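Local coordinates for protein PcyX_EBK42635 (Marine metagenome, PDB 5OWG) that probably reduces a bilin precursor to phycoerythrobilin in a four-electron reaction, as a ferredoxin-dependent bilin reductase, at residues Arg13-Lys18 with Gly72-His77; Glu23-Asn28 with Arg50-Arg55; Tyr56-His61 with Cys79-Leu84; Tyr91-Ile96 with Ala105-Ser110. All blocks are in the same frame, centred on the assembly; numbering follows the deposited sequence.

In the fold
A single six-stranded antiparallel sheet, its strands lying side by side in chain order, underlies all four contacts. Contacts 1 and 2 pack the start and the end of helix 14-28 onto it, at strands 73-82 and 47-53, with centres about 19 Å apart; along the chain contact 2 is nested inside contact 1. Contact 3, about 10 Å from contact 2 between centres, pairs strands 57-67 and 73-82, and contact 4 pairs 90-96 with the last strand, 104-110. Backbone bonds between neighbouring strands join contact 3 to contacts 2 and 4, and contact 1 to contact 4. Contacts 1 and 2 thus lay a helix on the sheet that contacts 3 and 4 help to build, as in the alpha/beta/alpha sandwich of ferredoxin-dependent bilin reductases.

Contact 1: residues Arg13-Lys18 with Gly72-His77; sequences RLIKWK and GLWMAH
Leu14 and Trp74 reach past one another from facing sides, which lays the methylene of the leucine over a face of the indole. Leu14 CB lies 3.9 Å from the centroid of the Trp74 six-membered ring, only 19° off the ring normal, in a CH-pi contact. On Trp74, a strand residue whose CB already heads for the helix, CG stands anti to the backbone N (chi1 -169°), and the second torsion, near 103°, sets the turn of the ring. Ile15 starts less favourably aimed, but its CG1 branch bends round and brings CD1 obliquely against the pyrrole side of the indole, 3.4 Å from Trp74 CE2. The rim of the six-membered ring is met near its plane by two further side chains: Lys18, through the aliphatic CD at 4.0 Å from Trp74 CZ2, and Trp17, whose CZ3 comes to 4.1 Å from Trp74 CH2. Trp17 CZ3 also reaches Ala76 CB at 3.6 Å, again obliquely to its own ring. No hydrogen bond crosses the interface, which illustrates how a large aromatic on a strand can collect one turn of a helix by apolar packing alone. The helix and strand segments run at 27° to each other, with axes 10.2 Å apart. Leu14 and Trp17 continue onto Leu162 and Ala169 of helix 161-179, and Trp17 also meets the ring of Phe93, while Trp74 is flanked by Val64 of strand 57-67 and Ile95 of strand 90-96.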
# COMPACT_ATOMS: atom_id res chain seq x y z
N ARG A 13 9.50 13.44 -9.46
CA ARG A 13 8.29 12.78 -9.95
C ARG A 13 7.76 11.80 -8.91
O ARG A 13 6.55 11.67 -8.73
CB ARG A 13 8.57 12.06 -11.26
CG ARG A 13 7.34 11.43 -11.90
CD ARG A 13 6.35 12.48 -12.36
NE ARG A 13 5.18 11.89 -13.00
CZ ARG A 13 4.04 11.59 -12.38
NH1 ARG A 13 3.04 11.05 -13.07
NH2 ARG A 13 3.89 11.81 -11.08
N LEU A 14 8.67 11.11 -8.22
CA LEU A 14 8.27 10.22 -7.14
C LEU A 14 7.63 11.00 -6.01
O LEU A 14 6.65 10.55 -5.40
CB LEU A 14 9.47 9.43 -6.64
CG LEU A 14 10.14 8.50 -7.66
CD1 LEU A 14 11.48 8.01 -7.13
CD2 LEU A 14 9.24 7.33 -8.00
N ILE A 15 8.17 12.18 -5.70
CA ILE A 15 7.59 13.02 -4.66
C ILE A 15 6.26 13.59 -5.12
O ILE A 15 5.31 13.71 -4.33
CB ILE A 15 8.57 14.13 -4.26
CG1 ILE A 15 9.99 13.57 -4.06
CG2 ILE A 15 8.10 14.83 -2.99
CD1 ILE A 15 10.07 12.38 -3.14
N LYS A 16 6.16 13.95 -6.40
CA LYS A 16 4.88 14.40 -6.94
C LYS A 16 3.83 13.30 -6.83
O LYS A 16 2.75 13.52 -6.28
CB LYS A 16 5.06 14.83 -8.40
CG LYS A 16 3.77 15.23 -9.08
CD LYS A 16 4.00 16.37 -10.06
CE LYS A 16 2.74 16.72 -10.81
NZ LYS A 16 1.60 17.04 -9.91
N TRP A 17 4.15 12.11 -7.33
CA TRP A 17 3.22 10.98 -7.21
C TRP A 17 2.81 10.76 -5.76
O TRP A 17 1.71 10.28 -5.49
CB TRP A 17 3.86 9.71 -7.78
CG TRP A 17 3.19 8.46 -7.30
CD1 TRP A 17 2.20 7.76 -7.92
CD2 TRP A 17 3.47 7.76 -6.07
NE1 TRP A 17 1.84 6.67 -7.17
CE2 TRP A 17 2.60 6.65 -6.03
CE3 TRP A 17 4.35 7.97 -5.02
CZ2 TRP A 17 2.60 5.75 -4.96
CZ3 TRP A 17 4.36 7.08 -3.96
CH2 TRP A 17 3.49 5.98 -3.94
N LYS A 18 3.69 11.09 -4.81
CA LYS A 18 3.37 10.88 -3.40
C LYS A 18 2.37 11.91 -2.90
O LYS A 18 1.42 11.56 -2.20
CB LYS A 18 4.65 10.93 -2.56
CG LYS A 18 4.44 10.62 -1.08
CD LYS A 18 5.74 10.70 -0.29
CE LYS A 18 6.33 12.11 -0.29
NZ LYS A 18 5.35 13.13 0.17
N GLY A 72 21.80 6.46 -0.73
CA GLY A 72 20.83 7.48 -1.08
C GLY A 72 19.68 6.93 -1.90
O GLY A 72 19.70 6.98 -3.13
N LEU A 73 18.66 6.41 -1.22
CA LEU A 73 17.53 5.77 -1.87
C LEU A 73 16.22 6.44 -1.46
O LEU A 73 16.19 7.37 -0.64
CB LEU A 73 17.50 4.27 -1.55
CG LEU A 73 18.62 3.41 -2.15
CD1 LEU A 73 18.40 1.95 -1.79
CD2 LEU A 73 18.71 3.57 -3.67
N TRP A 74 15.13 5.94 -2.04
CA TRP A 74 13.79 6.49 -1.85
C TRP A 74 12.82 5.43 -2.33
O TRP A 74 12.87 5.03 -3.50
CB TRP A 74 13.60 7.78 -2.63
CG TRP A 74 12.33 8.52 -2.28
CD1 TRP A 74 12.22 9.62 -1.49
CD2 TRP A 74 10.99 8.19 -2.70
NE1 TRP A 74 10.91 10.01 -1.39
CE2 TRP A 74 10.14 9.15 -2.12
CE3 TRP A 74 10.44 7.19 -3.50
CZ2 TRP A 74 8.76 9.13 -2.32
CZ3 TRP A 74 9.07 7.17 -3.70
CH2 TRP A 74 8.24 8.14 -3.11
N MET A 75 11.94 4.98 -1.44
CA MET A 75 10.99 3.93 -1.79
C MET A 75 9.63 4.31 -1.24
O MET A 75 9.50 5.17 -0.37
CB MET A 75 11.44 2.57 -1.24
CG MET A 75 10.98 2.24 0.17
SD MET A 75 9.26 1.67 0.32
CE MET A 75 9.26 0.22 -0.73
N ALA A 76 8.60 3.65 -1.77
CA ALA A 76 7.25 3.86 -1.30
C ALA A 76 6.45 2.58 -1.48
O ALA A 76 6.69 1.81 -2.41
CB ALA A 76 6.56 5.02 -2.05
N HIS A 77 5.52 2.36 -0.56
CA HIS A 77 4.64 1.21 -0.59
C HIS A 77 3.22 1.68 -0.29
O HIS A 77 3.01 2.47 0.63
CB HIS A 77 5.08 0.15 0.43
CG HIS A 77 4.05 -0.90 0.72
ND1 HIS A 77 3.94 -2.06 -0.02
CD2 HIS A 77 3.08 -0.96 1.66
CE1 HIS A 77 2.94 -2.79 0.46
NE2 HIS A 77 2.41 -2.14 1.48

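Contact 2: residues Glu23-Asn28 with Arg50-Arg55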
# COMPACT_ATOMS: atom_id res chain seq x y z
N GLU A 23 -3.25 13.35 -1.55
CA GLU A 23 -4.43 14.17 -1.79
C GLU A 23 -5.65 13.29 -2.05
O GLU A 23 -6.74 13.55 -1.53
CB GLU A 23 -4.19 15.11 -2.96
CG GLU A 23 -5.33 16.09 -3.23
CD GLU A 23 -5.57 17.05 -2.07
OE1 GLU A 23 -4.73 17.09 -1.15
OE2 GLU A 23 -6.60 17.75 -2.09
N VAL A 24 -5.49 12.24 -2.86
CA VAL A 24 -6.60 11.34 -3.15
C VAL A 24 -7.10 10.68 -1.88
O VAL A 24 -8.31 10.64 -1.61
CB VAL A 24 -6.19 10.30 -4.21
CG1 VAL A 24 -7.29 9.26 -4.42
CG2 VAL A 24 -5.85 10.99 -5.53
N LEU A 25 -6.18 10.16 -1.06
CA LEU A 25 -6.58 9.46 0.15
C LEU A 25 -7.28 10.40 1.12
O LEU A 25 -8.24 10.00 1.80
CB LEU A 25 -5.36 8.80 0.81
CG LEU A 25 -4.68 7.69 0.01
CD1 LEU A 25 -3.36 7.31 0.65
CD2 LEU A 25 -5.58 6.47 -0.10
N ASN A 26 -6.83 11.65 1.21
CA ASN A 26 -7.48 12.61 2.09
C ASN A 26 -8.87 12.98 1.60
O ASN A 26 -9.74 13.34 2.41
CB ASN A 26 -6.62 13.87 2.23
CG ASN A 26 -5.38 13.64 3.07
OD1 ASN A 26 -5.36 12.79 3.95
ND2 ASN A 26 -4.34 14.42 2.80
N ASN A 27 -9.11 12.90 0.29
CA ASN A 27 -10.39 13.32 -0.28
C ASN A 27 -11.46 12.24 -0.23
O ASN A 27 -12.64 12.55 -0.44
CB ASN A 27 -10.20 13.75 -1.74
CG ASN A 27 -9.80 15.21 -1.87
OD1 ASN A 27 -9.24 15.80 -0.95
ND2 ASN A 27 -10.10 15.80 -3.02
N ASN A 28 -11.09 10.99 0.04
CA ASN A 28 -12.04 9.88 0.03
C ASN A 28 -12.07 9.11 1.34
O ASN A 28 -13.15 8.69 1.77
CB ASN A 28 -11.70 8.90 -1.11
CG ASN A 28 -11.96 9.49 -2.48
OD1 ASN A 28 -12.96 9.17 -3.13
ND2 ASN A 28 -11.05 10.35 -2.93
N ARG A 50 1.54 5.94 7.20
CA ARG A 50 0.25 6.57 7.40
C ARG A 50 -0.84 5.63 6.90
O ARG A 50 -0.66 4.96 5.88
CB ARG A 50 0.17 7.91 6.65
CG ARG A 50 1.18 8.92 7.15
CD ARG A 50 1.18 10.17 6.28
NE ARG A 50 -0.05 10.94 6.44
CZ ARG A 50 -0.38 11.98 5.68
NH1 ARG A 50 0.42 12.37 4.70
NH2 ARG A 50 -1.52 12.62 5.90
N THR A 51 -1.96 5.58 7.62
CA THR A 51 -3.04 4.67 7.28
C THR A 51 -4.37 5.42 7.24
O THR A 51 -4.63 6.28 8.08
CB THR A 51 -3.13 3.51 8.28
OG1 THR A 51 -3.22 4.03 9.61
CG2 THR A 51 -1.90 2.62 8.16
N TRP A 52 -5.20 5.07 6.25
CA TRP A 52 -6.56 5.59 6.13
C TRP A 52 -7.53 4.42 6.05
O TRP A 52 -7.14 3.27 5.80
CB TRP A 52 -6.74 6.47 4.88
CG TRP A 52 -5.87 7.69 4.79
CD1 TRP A 52 -6.27 8.99 4.92
CD2 TRP A 52 -4.47 7.73 4.51
NE1 TRP A 52 -5.20 9.83 4.74
CE2 TRP A 52 -4.08 9.09 4.49
CE3 TRP A 52 -3.50 6.75 4.27
CZ2 TRP A 52 -2.77 9.49 4.25
CZ3 TRP A 52 -2.20 7.15 4.04
CH2 TRP A 52 -1.84 8.51 4.03
N ASN A 53 -8.81 4.72 6.25
CA ASN A 53 -9.86 3.75 5.98
C ASN A 53 -11.18 4.49 5.83
O ASN A 53 -11.32 5.65 6.22
CB ASN A 53 -9.96 2.70 7.09
CG ASN A 53 -10.28 3.30 8.45
OD1 ASN A 53 -10.90 4.36 8.55
ND2 ASN A 53 -9.86 2.61 9.50
N ASN A 54 -12.15 3.79 5.24
CA ASN A 54 -13.53 4.26 5.23
C ASN A 54 -14.44 3.04 5.29
O ASN A 54 -13.98 1.90 5.44
CB ASN A 54 -13.81 5.16 4.01
CG ASN A 54 -13.91 4.38 2.70
OD1 ASN A 54 -13.85 3.15 2.67
ND2 ASN A 54 -14.07 5.11 1.60
N ARG A 55 -15.75 3.29 5.17
CA ARG A 55 -16.73 2.21 5.25
C ARG A 55 -16.36 1.05 4.33
O ARG A 55 -16.54 -0.12 4.69
CB ARG A 55 -18.11 2.75 4.89
CG ARG A 55 -19.15 1.69 4.53
CD ARG A 55 -20.54 2.29 4.35
NE ARG A 55 -21.50 1.31 3.85
CZ ARG A 55 -22.73 1.61 3.43
NH1 ARG A 55 -23.15 2.87 3.43
NH2 ARG A 55 -23.53 0.66 2.99
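Arg50, the first residue of its strand segment to approach the helix, brings NH2 to 4.3 Å from Asn26 OD1, but its NE is committed to a salt bridge with Glu31. Its guanidinium also has Trp52 CZ2 over one face, which places the arginine beside the indole that carries the contact. Two residues on, Trp52 crosses Leu25 at about a right angle. Leu25 CB sits over the middle of the indole, and its CD1 covers the six-membered ring in a CH-pi contact, 3.7 Å from the centroid. At the rim, Trp52 NE1 donates a hydrogen bond of 3.1 Å to Asn26 OD1, with an N-H...O angle of 154° and the donor tilted 30° from the amide's carbonyl plane. One ring thus receives an apolar cover and a polar grip from consecutive helix residues. Farther along, Asn54 ND2 comes to 3.7 Å from Asn28 O, while Asn54 OD1 takes the backbone N-H groups of Tyr56 and Ile57 in an Asx turn that starts the corner into the next strand. Helix-on-sheet packing of this kind, the axes of helix 23-28 and strand 50-53 approaching to 8.9 Å, belongs to the alpha/beta/alpha sandwich characteristic of ferredoxin-dependent bilin reductases.

Contact 3: residues Tyr56-His61 with Cys79-Leu84; sequences YIRRAH and CLFPML
Arg58 meets Phe81 with its CG set between the backbone N and the carbonyl carbon (chi1 70°), after which its chain runs extended from CG to NE alongside the phenylalanine. The last torsion, chi4 88°, turns the guanidinium flat onto the ring, centres 4.6 Å apart and planes 24° from parallel, with Arg58 NH2 3.5 Å from Phe81 CG. This is an offset guanidinium-aromatic stack, and the arginine is not left to the ring alone, for its NE donates to Gln196 OE1. Met83, bent at its second and third torsions, curls its CE back to 3.4 Å from Arg58 CB, and Leu84 CD2 touches the arginine's CD at 4.0 Å. Arg58 and Arg59 both stand opposite Phe81, a classic beta bulge. Within the bulge Phe81 N bonds to Arg59 O at 2.8 Å, whereas the return bond from Arg59 N to Phe81 O is weak; past it, His61 and Cys79 exchange bonds in both directions. Ala60 and Leu80 form the non-hydrogen-bonded pair between them, Ala60 CB lying 3.6 Å from Leu80 CG. Before the corner at Arg58, Tyr56 O accepts a bond of 2.9 Å from Met83 N, which lies above the carbonyl plane. Within the sheet, Ala60 bonds onward to Trp52 of strand 47-53 and Leu80 to Tyr91 of strand 90-96. Helix 161-179 packs on the Leu80 face, and helix 189-204 on that of Phe81, where Gln196 NE2 also reaches Pro82 O.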
# COMPACT_ATOMS: atom_id res chain seq x y z
N TYR A 56 -15.84 1.35 3.15
CA TYR A 56 -15.63 0.33 2.13
C TYR A 56 -14.22 -0.23 2.10
O TYR A 56 -14.02 -1.32 1.57
CB TYR A 56 -15.97 0.91 0.75
CG TYR A 56 -17.35 1.53 0.67
CD1 TYR A 56 -18.48 0.74 0.51
CD2 TYR A 56 -17.53 2.90 0.78
CE1 TYR A 56 -19.74 1.30 0.44
CE2 TYR A 56 -18.78 3.47 0.71
CZ TYR A 56 -19.89 2.66 0.54
OH TYR A 56 -21.14 3.22 0.48
N ILE A 57 -13.25 0.48 2.67
CA ILE A 57 -11.85 0.08 2.65
C ILE A 57 -11.37 0.03 4.09
O ILE A 57 -11.19 1.08 4.72
CB ILE A 57 -10.99 1.04 1.81
CG1 ILE A 57 -11.43 1.00 0.34
CG2 ILE A 57 -9.51 0.69 1.92
CD1 ILE A 57 -11.11 2.28 -0.42
N ARG A 58 -11.15 -1.18 4.62
CA ARG A 58 -10.76 -1.31 6.01
C ARG A 58 -9.36 -0.76 6.27
O ARG A 58 -9.09 -0.25 7.36
CB ARG A 58 -10.84 -2.77 6.47
CG ARG A 58 -9.79 -3.70 5.87
CD ARG A 58 -9.83 -5.06 6.55
NE ARG A 58 -8.86 -5.99 5.97
CZ ARG A 58 -7.60 -6.11 6.37
NH1 ARG A 58 -7.12 -5.37 7.36
NH2 ARG A 58 -6.81 -6.99 5.78
N ARG A 59 -8.47 -0.84 5.29
CA ARG A 59 -7.09 -0.40 5.51
C ARG A 59 -6.47 0.10 4.21
O ARG A 59 -6.50 -0.58 3.19
CB ARG A 59 -6.25 -1.54 6.09
CG ARG A 59 -4.85 -1.11 6.49
CD ARG A 59 -4.12 -2.19 7.27
NE ARG A 59 -2.85 -1.72 7.82
CZ ARG A 59 -1.67 -1.82 7.21
NH1 ARG A 59 -1.57 -2.40 6.02
NH2 ARG A 59 -0.58 -1.36 7.81
N ALA A 60 -5.90 1.30 4.29
CA ALA A 60 -5.10 1.89 3.21
C ALA A 60 -3.83 2.42 3.85
O ALA A 60 -3.90 3.29 4.73
CB ALA A 60 -5.87 3.01 2.50
N HIS A 61 -2.68 1.92 3.40
CA HIS A 61 -1.42 2.11 4.11
C HIS A 61 -0.38 2.69 3.17
O HIS A 61 -0.08 2.09 2.13
CB HIS A 61 -0.94 0.78 4.70
CG HIS A 61 0.40 0.86 5.38
ND1 HIS A 61 1.21 -0.25 5.54
CD2 HIS A 61 1.05 1.89 5.95
CE1 HIS A 61 2.31 0.11 6.17
NE2 HIS A 61 2.24 1.40 6.43
N CYS A 79 -0.86 0.10 -0.21
CA CYS A 79 -1.73 -1.07 -0.28
C CYS A 79 -3.09 -0.71 0.28
O CYS A 79 -3.21 0.05 1.24
CB CYS A 79 -1.15 -2.25 0.50
SG CYS A 79 -2.04 -3.78 0.23
N LEU A 80 -4.13 -1.27 -0.34
CA LEU A 80 -5.51 -1.05 0.08
C LEU A 80 -6.23 -2.38 0.20
O LEU A 80 -6.31 -3.13 -0.78
CB LEU A 80 -6.26 -0.14 -0.91
CG LEU A 80 -6.25 1.37 -0.64
CD1 LEU A 80 -4.89 1.98 -0.95
CD2 LEU A 80 -7.35 2.06 -1.45
N PHE A 81 -6.75 -2.68 1.40
CA PHE A 81 -7.59 -3.85 1.62
C PHE A 81 -9.05 -3.42 1.71
O PHE A 81 -9.37 -2.51 2.48
CB PHE A 81 -7.19 -4.56 2.91
CG PHE A 81 -5.94 -5.38 2.81
CD1 PHE A 81 -5.97 -6.65 2.27
CD2 PHE A 81 -4.73 -4.88 3.27
CE1 PHE A 81 -4.82 -7.41 2.18
CE2 PHE A 81 -3.58 -5.64 3.19
CZ PHE A 81 -3.62 -6.91 2.64
N PRO A 82 -9.96 -4.03 0.96
CA PRO A 82 -11.39 -3.69 1.11
C PRO A 82 -11.96 -4.25 2.40
O PRO A 82 -11.32 -5.02 3.13
CB PRO A 82 -12.04 -4.33 -0.12
CG PRO A 82 -11.12 -5.44 -0.50
CD PRO A 82 -9.74 -4.96 -0.17
N MET A 83 -13.20 -3.86 2.69
CA MET A 83 -13.87 -4.30 3.90
C MET A 83 -14.28 -5.77 3.77
O MET A 83 -14.25 -6.37 2.69
CB MET A 83 -15.08 -3.41 4.19
CG MET A 83 -15.64 -3.49 5.61
SD MET A 83 -14.41 -3.18 6.89
CE MET A 83 -14.01 -1.47 6.55
N LEU A 84 -14.69 -6.35 4.90
CA LEU A 84 -14.75 -7.80 5.07
C LEU A 84 -15.96 -8.47 4.43
O LEU A 84 -15.98 -9.70 4.36
CB LEU A 84 -14.69 -8.14 6.56
CG LEU A 84 -13.43 -7.66 7.29
CD1 LEU A 84 -13.52 -7.96 8.78
CD2 LEU A 84 -12.17 -8.29 6.70

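Contact 4: residues Tyr91-Ile96 with Ala105-Ser110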
# COMPACT_ATOMS: atom_id res chain seq x y z
N TYR A 91 -5.52 -3.26 -4.26
CA TYR A 91 -4.61 -2.29 -4.84
C TYR A 91 -3.25 -2.43 -4.18
O TYR A 91 -3.14 -2.42 -2.95
CB TYR A 91 -5.15 -0.87 -4.66
CG TYR A 91 -4.26 0.22 -5.23
CD1 TYR A 91 -3.16 0.69 -4.52
CD2 TYR A 91 -4.55 0.81 -6.45
CE1 TYR A 91 -2.36 1.70 -5.03
CE2 TYR A 91 -3.76 1.81 -6.97
CZ TYR A 91 -2.66 2.26 -6.26
OH TYR A 91 -1.87 3.26 -6.77
N GLY A 92 -2.21 -2.56 -4.99
CA GLY A 92 -0.86 -2.63 -4.48
C GLY A 92 0.09 -1.90 -5.41
O GLY A 92 0.10 -2.16 -6.61
N PHE A 93 0.86 -0.96 -4.86
CA PHE A 93 1.84 -0.21 -5.63
C PHE A 93 3.13 -0.16 -4.83
O PHE A 93 3.13 0.30 -3.68
CB PHE A 93 1.35 1.21 -5.95
CG PHE A 93 2.30 2.01 -6.79
CD1 PHE A 93 2.32 1.87 -8.17
CD2 PHE A 93 3.18 2.90 -6.20
CE1 PHE A 93 3.20 2.61 -8.94
CE2 PHE A 93 4.06 3.64 -6.97
CZ PHE A 93 4.07 3.49 -8.34
N ASP A 94 4.21 -0.63 -5.43
CA ASP A 94 5.52 -0.66 -4.79
C ASP A 94 6.55 -0.15 -5.78
O ASP A 94 6.69 -0.71 -6.88
CB ASP A 94 5.87 -2.06 -4.30
CG ASP A 94 4.96 -2.54 -3.19
OD1 ASP A 94 4.85 -1.83 -2.17
OD2 ASP A 94 4.35 -3.62 -3.34
N ILE A 95 7.28 0.90 -5.40
CA ILE A 95 8.31 1.49 -6.23
C ILE A 95 9.55 1.70 -5.38
O ILE A 95 9.49 2.30 -4.30
CB ILE A 95 7.84 2.83 -6.86
CG1 ILE A 95 8.73 3.20 -8.04
CG2 ILE A 95 7.81 3.95 -5.83
CD1 ILE A 95 8.31 2.53 -9.32
N ILE A 96 10.68 1.16 -5.84
CA ILE A 96 11.99 1.45 -5.28
C ILE A 96 12.87 1.98 -6.40
O ILE A 96 13.02 1.33 -7.44
CB ILE A 96 12.63 0.21 -4.62
CG1 ILE A 96 14.08 0.50 -4.21
CG2 ILE A 96 12.59 -0.98 -5.57
CD1 ILE A 96 14.25 1.66 -3.26
N ALA A 105 9.60 -1.85 -9.60
CA ALA A 105 8.27 -1.27 -9.75
C ALA A 105 7.25 -2.39 -9.80
O ALA A 105 7.44 -3.37 -10.52
CB ALA A 105 8.18 -0.41 -11.01
N PHE A 106 6.17 -2.25 -9.03
CA PHE A 106 5.12 -3.26 -8.99
C PHE A 106 3.77 -2.58 -8.81
O PHE A 106 3.66 -1.59 -8.08
CB PHE A 106 5.35 -4.25 -7.84
CG PHE A 106 4.18 -5.16 -7.59
CD1 PHE A 106 3.98 -6.28 -8.37
CD2 PHE A 106 3.30 -4.90 -6.56
CE1 PHE A 106 2.91 -7.12 -8.14
CE2 PHE A 106 2.22 -5.74 -6.32
CZ PHE A 106 2.03 -6.85 -7.11
N HIS A 107 2.75 -3.11 -9.48
CA HIS A 107 1.41 -2.56 -9.37
C HIS A 107 0.41 -3.49 -10.04
O HIS A 107 0.66 -3.97 -11.15
CB HIS A 107 1.32 -1.16 -10.00
CG HIS A 107 -0.04 -0.55 -9.92
ND1 HIS A 107 -1.06 -0.86 -10.80
CD2 HIS A 107 -0.56 0.36 -9.06
CE1 HIS A 107 -2.14 -0.17 -10.49
NE2 HIS A 107 -1.87 0.58 -9.44
N ASP A 108 -0.70 -3.74 -9.36
CA ASP A 108 -1.82 -4.49 -9.93
C ASP A 108 -2.95 -4.50 -8.90
O ASP A 108 -2.77 -4.10 -7.75
CB ASP A 108 -1.45 -5.92 -10.32
CG ASP A 108 -1.42 -6.86 -9.13
OD1 ASP A 108 -0.87 -6.48 -8.08
OD2 ASP A 108 -1.97 -7.97 -9.25
N PHE A 109 -4.12 -4.97 -9.35
CA PHE A 109 -5.25 -5.21 -8.46
C PHE A 109 -5.32 -6.71 -8.20
O PHE A 109 -6.05 -7.46 -8.85
CB PHE A 109 -6.55 -4.69 -9.08
CG PHE A 109 -6.63 -3.19 -9.20
CD1 PHE A 109 -5.56 -2.38 -8.88
CD2 PHE A 109 -7.81 -2.59 -9.63
CE1 PHE A 109 -5.65 -1.01 -8.99
CE2 PHE A 109 -7.90 -1.22 -9.74
CZ PHE A 109 -6.82 -0.43 -9.42
N SER A 110 -4.53 -7.15 -7.23
CA SER A 110 -4.43 -8.57 -6.94
C SER A 110 -5.78 -9.10 -6.47
O SER A 110 -6.38 -8.52 -5.55
CB SER A 110 -3.36 -8.83 -5.88
OG SER A 110 -2.11 -8.31 -6.29
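Tyr91 offers the face of its ring to the edge of His107, an offset edge-to-face pair with centroids 5.0 Å apart and planes at 86°; His107 NE2 makes the approach, 3.3 Å from Tyr91 CE2. At the edge of the imidazole, in its plane, lie Tyr91 OH and Phe93 CB. Phe93 meets His107 rim to rim, its CD1 3.4 Å from His107 CD2, and Phe109 does likewise with Tyr91, at planes 49° apart. These four rings make an aromatic cluster on one face of the beta hairpin formed by strands 90-96 and 104-110, and helix 161-179 covers that face: Tyr91 OH bonds to Ala169 O, and Phe93 packs on Ile165. Within these segments two hydrogen-bonded pairs join the strands, Gly92 with Asp108 and Asp94 with Phe106. In the second, Asp94 N donates to Phe106 O at 2.9 Å. On the other face the Asp94 carboxylate runs alongside the Phe106 ring, planes 17° apart, with Asp94 OD2 3.6 Å from Phe106 CD2, while OD1 is directed to His77 ND1 of strand 73-82, at a modelled separation too short to rely on in detail. Back among the rings' neighbours, Ile95 CD1 presses unusually tightly on Ala105 CB, at 3.4 Å.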